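Local coordinates for oxalate biosynthetic component 1 (Burkholderia thailandensis, PDB 5IKY), which takes part in quorum sensing-dependent production of oxalate as a bifunctional enzyme that combines serine hydrolase and lyase activities, at residues L306-V310 with M527-D531; L268-P272 with R696-D700. All coordinates share one frame; numbering follows the deposited sequence.

Interaction 1: L306-V310 with M527-D531; sequences LAPDV and MSRPD
The loop that leads into strand 310-313 of the parallel, TIM-barrel-like sheet receives R529, the N-cap residue of helix 530-541, and L306 CD1 lies over one face of its guanidinium, toward the rim, 3.6 Å from R529 NH1. A branched apolar chain suits this place because its second methyl can turn to the helix start, where L306 CD2 is 3.7 Å from P530 CG. Proline fits the first turn of a helix, having no N-H that would need an acceptor. The two segments run in opposite directions, so the other end of the loop, where the barrel strand begins, meets M527. Extended beyond CG (chi2 175°), M527 brings SD against D309 CB and ends with CE 3.7 Å from V310 CG2, a flexible apolar tip against a buried strand residue. Between these apolar ends sits D309. Its carboxylate, turned 50° from the guanidinium plane, makes at most a long, charge-only pairing with R529, 3.8 Å from D309 OD1 to R529 NH1, and the position of OD1 is less certain. D309 OD2 accepts from the backbone N of L276, OD1 also faces R522, a pairing that shares this uncertainty, and R529 NE probably donates a hydrogen bond to P272 O.

Interaction 2: L268-P272 with R696-D700; sequences LDLEP and RYNSD
Two flat groups, the amide of N698 and the guanidinium of R696, reach from the 696-700 segment to the carbonyl of L270 and the ring of P272. The amide is used in its own plane: N698 ND2 donates to L270 O at 3.2 Å, nearly straight (N-H...O 168°), and arrives in the carbonyl plane on a lone pair. The guanidinium instead meets P272 obliquely, with R696 NH2 3.7 Å from P272 CG; its NH1 forms a salt bridge with D531. With chi1 at 59°, N698 CG sits between the backbone N and the carbonyl carbon, which brings ND2 to the helix end while OD1 accepts from the backbone N atoms of S702 and N703. Asparagine suits the place because one amide serves as donor outward and acceptor inward. Strands 696-697 and 704-705 form a β-hairpin, and these inward bonds lie within its loop. On the other side, helix 257-270 belongs to the barrel, connecting the neighbouring parallel strands 223-226 and 275-278. Carbonyls in the last turn of a helix lack the usual partners further along the chain, and here the cap domain supplies donors. Besides N698, the backbone of S699 contributes, its N donating to D269 O at 3.1 Å from 43° above the carbonyl plane. The small side chain of serine is consistent with this close approach of the backbones, and S699 OG packs 3.4 Å from D269 CB. L270 begins by pointing off from the hairpin, yet its CD2 returns to pack closely against two oxygens, S699 OG and D700 OD1, each 3.2 Å away. D700 OD1 is also hydrogen-bonded to S702 OG, which holds the carboxylate within the loop. P272, whose CB points toward the hairpin, also touches V705.

How the interactions relate
Both interactions join the barrel to elements that follow it in the chain, and interaction 1 is nested within the loop closed by interaction 2. Interaction 1 is partly buried, at the start of a barrel strand, and relies on apolar side chains around a charged group. Interaction 2, though nearer the centre of the chain, is a surface contact where a barrel helix ends, and backbone carbonyls carry most of its polar chemistry. Their centres are 14 Å apart, but they touch: a probable hydrogen bond and a salt bridge tie the two contacts together, and L268 packs on both L306 and R529.

Interaction 1: L306-V310 with M527-D531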
loop_
_atom_site.group_PDB
_atom_site.type_symbol
_atom_site.label_atom_id
_atom_site.label_comp_id
_atom_site.label_asym_id
_atom_site.label_seq_id
_atom_site.Cartn_x
_atom_site.Cartn_y
_atom_site.Cartn_z
ATOM N N LEU A 306 -10.639 -16.869 2.882
ATOM C CA LEU A 306 -10.892 -16.248 1.589
ATOM C C LEU A 306 -10.249 -17.045 0.462
ATOM O O LEU A 306 -9.165 -17.609 0.618
ATOM C CB LEU A 306 -10.379 -14.807 1.578
ATOM C CG LEU A 306 -11.033 -13.870 2.595
ATOM C CD1 LEU A 306 -10.459 -12.466 2.489
ATOM C CD2 LEU A 306 -12.536 -13.852 2.394
ATOM N N ALA A 307 -10.935 -17.088 -0.672
ATOM C CA ALA A 307 -10.453 -17.799 -1.847
ATOM C C ALA A 307 -9.809 -16.818 -2.814
ATOM O O ALA A 307 -10.014 -15.610 -2.694
ATOM C CB ALA A 307 -11.598 -18.542 -2.520
ATOM N N PRO A 308 -9.008 -17.327 -3.763
ATOM C CA PRO A 308 -8.557 -16.427 -4.828
ATOM C C PRO A 308 -9.756 -15.937 -5.621
ATOM O O PRO A 308 -10.756 -16.646 -5.717
ATOM C CB PRO A 308 -7.631 -17.304 -5.679
ATOM C CG PRO A 308 -7.950 -18.716 -5.290
ATOM C CD PRO A 308 -8.400 -18.664 -3.868
ATOM N N ASP A 309 -9.668 -14.733 -6.165
ATOM C CA ASP A 309 -10.807 -14.128 -6.831
ATOM C C ASP A 309 -10.929 -14.611 -8.268
ATOM O O ASP A 309 -12.029 -14.762 -8.794
ATOM C CB ASP A 309 -10.689 -12.608 -6.788
ATOM C CG ASP A 309 -10.464 -12.089 -5.383
ATOM O OD1 ASP A 309 -11.460 -11.930 -4.646
ATOM O OD2 ASP A 309 -9.290 -11.844 -5.017
ATOM N N VAL A 310 -9.790 -14.857 -8.903
ATOM C CA VAL A 310 -9.769 -15.197 -10.317
ATOM C C VAL A 310 -8.814 -16.356 -10.589
ATOM O O VAL A 310 -7.774 -16.469 -9.945
ATOM C CB VAL A 310 -9.365 -13.970 -11.171
ATOM C CG1 VAL A 310 -9.272 -14.334 -12.633
ATOM C CG2 VAL A 310 -10.359 -12.828 -10.975
ATOM N N MET A 527 -16.680 -7.995 -6.737
ATOM C CA MET A 527 -15.814 -8.842 -5.917
ATOM C C MET A 527 -15.420 -8.174 -4.607
ATOM O O MET A 527 -14.307 -8.372 -4.118
ATOM C CB MET A 527 -14.538 -9.212 -6.676
ATOM C CG MET A 527 -14.743 -10.013 -7.942
ATOM S SD MET A 527 -13.173 -10.242 -8.797
ATOM C CE MET A 527 -13.680 -11.311 -10.139
ATOM N N SER A 528 -16.321 -7.379 -4.043
ATOM C CA SER A 528 -16.019 -6.659 -2.810
ATOM C C SER A 528 -15.726 -7.631 -1.670
ATOM O O SER A 528 -16.309 -8.710 -1.599
ATOM C CB SER A 528 -17.174 -5.729 -2.434
ATOM O OG SER A 528 -18.369 -6.462 -2.231
ATOM N N ARG A 529 -14.803 -7.245 -0.796
ATOM C CA ARG A 529 -14.431 -8.060 0.356
ATOM C C ARG A 529 -15.601 -8.192 1.329
ATOM O O ARG A 529 -16.465 -7.317 1.379
ATOM C CB ARG A 529 -13.216 -7.451 1.061
ATOM C CG ARG A 529 -11.895 -7.682 0.347
ATOM C CD ARG A 529 -11.657 -9.158 0.118
ATOM N NE ARG A 529 -10.278 -9.446 -0.261
ATOM C CZ ARG A 529 -9.876 -10.608 -0.765
ATOM N NH1 ARG A 529 -10.754 -11.582 -0.965
ATOM N NH2 ARG A 529 -8.604 -10.792 -1.083
ATOM N N PRO A 530 -15.637 -9.292 2.100
ATOM C CA PRO A 530 -16.727 -9.542 3.053
ATOM C C PRO A 530 -16.955 -8.414 4.064
ATOM O O PRO A 530 -18.109 -8.074 4.331
ATOM C CB PRO A 530 -16.277 -10.819 3.767
ATOM C CG PRO A 530 -15.426 -11.521 2.764
ATOM C CD PRO A 530 -14.707 -10.434 2.015
ATOM N N ASP A 531 -15.887 -7.843 4.616
ATOM C CA ASP A 531 -16.038 -6.801 5.629
ATOM C C ASP A 531 -16.569 -5.504 5.013
ATOM O O ASP A 531 -17.359 -4.794 5.636
ATOM C CB ASP A 531 -14.710 -6.557 6.364
ATOM C CG ASP A 531 -13.611 -6.037 5.451
ATOM O OD1 ASP A 531 -13.618 -6.372 4.248
ATOM O OD2 ASP A 531 -12.727 -5.300 5.945
#

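Interaction 2: L268-P272 with R696-D700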
loop_
_atom_site.group_PDB
_atom_site.type_symbol
_atom_site.label_atom_id
_atom_site.label_comp_id
_atom_site.label_asym_id
_atom_site.label_seq_id
_atom_site.Cartn_x
_atom_site.Cartn_y
_atom_site.Cartn_z
ATOM N N LEU A 268 -3.096 -11.956 1.752
ATOM C CA LEU A 268 -4.381 -11.597 2.347
ATOM C C LEU A 268 -4.194 -10.695 3.570
ATOM O O LEU A 268 -5.025 -9.832 3.846
ATOM C CB LEU A 268 -5.163 -12.850 2.738
ATOM C CG LEU A 268 -5.734 -13.722 1.619
ATOM C CD1 LEU A 268 -6.326 -14.985 2.210
ATOM C CD2 LEU A 268 -6.778 -12.971 0.809
ATOM N N ASP A 269 -3.098 -10.906 4.297
ATOM C CA ASP A 269 -2.779 -10.104 5.477
ATOM C C ASP A 269 -2.191 -8.741 5.119
ATOM O O ASP A 269 -2.595 -7.716 5.669
ATOM C CB ASP A 269 -1.797 -10.848 6.385
ATOM C CG ASP A 269 -2.490 -11.718 7.415
ATOM O OD1 ASP A 269 -3.614 -11.370 7.834
ATOM O OD2 ASP A 269 -1.899 -12.742 7.821
ATOM N N LEU A 270 -1.229 -8.740 4.201
ATOM C CA LEU A 270 -0.490 -7.529 3.857
ATOM C C LEU A 270 -1.173 -6.711 2.762
ATOM O O LEU A 270 -1.011 -5.491 2.699
ATOM C CB LEU A 270 0.931 -7.894 3.420
ATOM C CG LEU A 270 1.847 -8.504 4.484
ATOM C CD1 LEU A 270 3.160 -8.955 3.868
ATOM C CD2 LEU A 270 2.106 -7.499 5.586
ATOM N N GLU A 271 -1.923 -7.386 1.897
ATOM C CA GLU A 271 -2.590 -6.726 0.776
ATOM C C GLU A 271 -4.041 -7.194 0.633
ATOM O O GLU A 271 -4.383 -7.855 -0.345
ATOM C CB GLU A 271 -1.827 -6.992 -0.525
ATOM C CG GLU A 271 -0.341 -6.649 -0.474
ATOM C CD GLU A 271 -0.076 -5.155 -0.546
ATOM O OE1 GLU A 271 -0.990 -4.400 -0.939
ATOM O OE2 GLU A 271 1.050 -4.736 -0.207
ATOM N N PRO A 272 -4.899 -6.834 1.603
ATOM C CA PRO A 272 -6.268 -7.359 1.718
ATOM C C PRO A 272 -7.166 -7.086 0.510
ATOM O O PRO A 272 -8.056 -7.889 0.224
ATOM C CB PRO A 272 -6.821 -6.635 2.955
ATOM C CG PRO A 272 -5.626 -6.160 3.702
ATOM C CD PRO A 272 -4.600 -5.852 2.661
ATOM N N ARG A 696 -8.870 0.608 7.837
ATOM C CA ARG A 696 -8.128 -0.387 8.601
ATOM C C ARG A 696 -6.628 -0.316 8.315
ATOM O O ARG A 696 -6.208 0.195 7.277
ATOM C CB ARG A 696 -8.634 -1.791 8.262
ATOM C CG ARG A 696 -9.567 -2.426 9.263
ATOM C CD ARG A 696 -9.975 -3.807 8.764
ATOM N NE ARG A 696 -8.819 -4.578 8.309
ATOM C CZ ARG A 696 -8.762 -5.244 7.158
ATOM N NH1 ARG A 696 -9.799 -5.243 6.332
ATOM N NH2 ARG A 696 -7.665 -5.915 6.832
ATOM N N TYR A 697 -5.826 -0.839 9.238
ATOM C CA TYR A 697 -4.426 -1.121 8.950
ATOM C C TYR A 697 -4.322 -2.512 8.348
ATOM O O TYR A 697 -5.167 -3.369 8.608
ATOM C CB TYR A 697 -3.561 -1.051 10.213
ATOM C CG TYR A 697 -3.228 0.340 10.693
ATOM C CD1 TYR A 697 -2.402 1.176 9.952
ATOM C CD2 TYR A 697 -3.715 0.808 11.907
ATOM C CE1 TYR A 697 -2.089 2.448 10.397
ATOM C CE2 TYR A 697 -3.407 2.075 12.360
ATOM C CZ TYR A 697 -2.596 2.891 11.603
ATOM O OH TYR A 697 -2.293 4.153 12.060
ATOM N N ASN A 698 -3.287 -2.745 7.550
ATOM C CA ASN A 698 -2.951 -4.106 7.165
ATOM C C ASN A 698 -2.197 -4.759 8.324
ATOM O O ASN A 698 -1.948 -4.113 9.342
ATOM C CB ASN A 698 -2.137 -4.136 5.870
ATOM C CG ASN A 698 -0.846 -3.351 5.969
ATOM O OD1 ASN A 698 -0.654 -2.556 6.889
ATOM N ND2 ASN A 698 0.042 -3.562 5.006
ATOM N N SER A 699 -1.837 -6.028 8.171
ATOM C CA SER A 699 -1.355 -6.835 9.291
ATOM C C SER A 699 -0.135 -6.270 10.030
ATOM O O SER A 699 -0.024 -6.432 11.245
ATOM C CB SER A 699 -1.043 -8.252 8.804
ATOM O OG SER A 699 -0.144 -8.232 7.710
ATOM N N ASP A 700 0.768 -5.604 9.317
ATOM C CA ASP A 700 1.987 -5.103 9.952
ATOM C C ASP A 700 2.119 -3.579 9.888
ATOM O O ASP A 700 3.224 -3.038 9.994
ATOM C CB ASP A 700 3.218 -5.762 9.321
ATOM C CG ASP A 700 3.485 -5.275 7.915
ATOM O OD1 ASP A 700 2.544 -4.773 7.264
ATOM O OD2 ASP A 700 4.639 -5.394 7.453
#